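Local coordinates for protein MRNA TRANSPORT REGULATOR Mtr2 (Candida albicans, PDB 1Q42) that affects the transport of mRNA from the nucleus to the cytoplasm and interacts with the export factor Mex67, at residues 83-86 and 87-91. Numbering follows the deposited sequence.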
loop_
_atom_site.group_PDB
_atom_site.type_symbol
_atom_site.label_atom_id
_atom_site.label_comp_id
_atom_site.label_asym_id
_atom_site.label_seq_id
_atom_site.Cartn_x
_atom_site.Cartn_y
_atom_site.Cartn_z
ATOM N N PRO A 83 -15.452 9.341 -13.603
ATOM C CA PRO A 83 -15.910 10.701 -13.297
ATOM C C PRO A 83 -16.070 11.009 -11.795
ATOM O O PRO A 83 -15.744 12.137 -11.419
ATOM C CB PRO A 83 -17.240 10.786 -14.049
ATOM C CG PRO A 83 -17.009 9.926 -15.258
ATOM C CD PRO A 83 -16.247 8.732 -14.688
ATOM N N GLN A 84 -16.502 10.050 -10.966
ATOM C CA GLN A 84 -16.695 10.271 -9.527
ATOM C C GLN A 84 -15.529 9.887 -8.597
ATOM O O GLN A 84 -15.407 10.438 -7.498
ATOM C CB GLN A 84 -17.956 9.518 -9.069
ATOM C CG GLN A 84 -18.515 9.965 -7.729
ATOM C CD GLN A 84 -18.974 11.428 -7.688
ATOM O OE1 GLN A 84 -19.361 12.021 -8.714
ATOM N NE2 GLN A 84 -18.934 12.008 -6.490
ATOM N N GLU A 85 -14.680 8.950 -9.014
ATOM C CA GLU A 85 -13.630 8.418 -8.136
ATOM C C GLU A 85 -12.288 8.330 -8.844
ATOM O O GLU A 85 -12.156 7.657 -9.863
ATOM C CB GLU A 85 -14.005 7.024 -7.616
ATOM C CG GLU A 85 -15.379 6.935 -6.996
ATOM C CD GLU A 85 -15.608 5.602 -6.324
ATOM O OE1 GLU A 85 -15.211 4.570 -6.920
ATOM O OE2 GLU A 85 -16.156 5.590 -5.207
ATOM N N ASP A 86 -11.289 9.012 -8.305
ATOM C CA ASP A 86 -9.946 8.947 -8.880
ATOM C C ASP A 86 -9.291 7.636 -8.503
ATOM O O ASP A 86 -9.827 6.846 -7.718
ATOM C CB ASP A 86 -9.062 10.129 -8.443
ATOM C CG ASP A 86 -8.986 10.291 -6.935
ATOM O OD1 ASP A 86 -9.236 11.416 -6.471
ATOM O OD2 ASP A 86 -8.675 9.396 -6.119
ATOM N N CYS A 87 -8.119 7.404 -9.071
ATOM C CA CYS A 87 -7.478 6.111 -8.923
ATOM C C CYS A 87 -7.084 5.810 -7.495
ATOM O O CYS A 87 -7.164 4.668 -7.082
ATOM C CB CYS A 87 -6.268 6.027 -9.841
ATOM S SG CYS A 87 -6.799 5.881 -11.570
ATOM N N LYS A 88 -6.629 6.816 -6.751
ATOM C CA LYS A 88 -6.231 6.583 -5.358
ATOM C C LYS A 88 -7.419 6.073 -4.556
ATOM O O LYS A 88 -7.317 5.107 -3.783
ATOM C CB LYS A 88 -5.715 7.869 -4.724
ATOM C CG LYS A 88 -5.352 7.723 -3.259
ATOM C CD LYS A 88 -4.574 8.923 -2.769
ATOM C CE LYS A 88 -4.156 8.772 -1.304
ATOM N NZ LYS A 88 -3.524 10.025 -0.789
ATOM N N LEU A 89 -8.556 6.720 -4.747
ATOM C CA LEU A 89 -9.772 6.347 -4.007
ATOM C C LEU A 89 -10.230 4.953 -4.356
ATOM O O LEU A 89 -10.560 4.163 -3.476
ATOM C CB LEU A 89 -10.892 7.354 -4.277
ATOM C CG LEU A 89 -12.256 7.110 -3.626
ATOM C CD1 LEU A 89 -12.118 6.831 -2.127
ATOM C CD2 LEU A 89 -13.166 8.311 -3.867
ATOM N N GLN A 90 -10.258 4.630 -5.642
ATOM C CA GLN A 90 -10.608 3.282 -6.060
ATOM C C GLN A 90 -9.664 2.235 -5.459
ATOM O O GLN A 90 -10.115 1.172 -5.042
ATOM C CB GLN A 90 -10.615 3.160 -7.572
ATOM C CG GLN A 90 -11.799 3.804 -8.215
ATOM C CD GLN A 90 -11.801 3.594 -9.691
ATOM O OE1 GLN A 90 -11.848 2.463 -10.166
ATOM N NE2 GLN A 90 -11.690 4.672 -10.427
ATOM N N PHE A 91 -8.363 2.532 -5.419
ATOM C CA PHE A 91 -7.405 1.605 -4.798
ATOM C C PHE A 91 -7.711 1.416 -3.326
ATOM O O PHE A 91 -7.688 0.282 -2.813
ATOM C CB PHE A 91 -5.949 2.050 -4.944
ATOM C CG PHE A 91 -5.010 1.228 -4.129
ATOM C CD1 PHE A 91 -4.616 -0.020 -4.573
ATOM C CD2 PHE A 91 -4.579 1.664 -2.891
ATOM C CE1 PHE A 91 -3.794 -0.819 -3.799
ATOM C CE2 PHE A 91 -3.762 0.860 -2.116
ATOM C CZ PHE A 91 -3.372 -0.372 -2.579
#
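Asp86 and Gln90 are joined by the first backbone bond of helix 87-96, Gln90 N donating to Asp86 O at 3.1 Å and almost straight at 172°. The chain before it is extended at Glu85 and, after Asp86, turns directly into the helix, whose next bond runs from Phe91 N to Cys87 O. Asp86 is the N-cap. With CG set between its own backbone N and carbonyl carbon (chi1 54°), the carboxylate leans over the first turn, and Asp86 OD2 accepts from Leu89 N at 3.0 Å, approached close to the line of its C-O bond. Asp86 OD2 also lies 3.5 Å from Leu89 CB and forms a salt bridge with Arg68, whose charge probably favours the ionised carboxylate.

This N-terminal cap links the loop after strand 77-78 to a helix of the NTF2-like fold, which rests against the mixed sheet through Phe91 on Ile72 and Val74. Gln90 provides a second tie, reaching back along an extended side chain so that NE2 donates to Glu85 O at 3.1 Å. That donor stands above the carbonyl plane, whereas the oxygen lies close to the amide plane of Gln90; NE2 also bonds to Ile80 O, so two loop carbonyls hold the amide. Glu85 lies across Leu89 at about a right angle, with CB and CG each 4.1 Å from Leu89 CD2. Glu85 OE1 passes 3.7 Å from Gln90 CG, while OE2 forms a salt bridge with Lys93 farther along the helix.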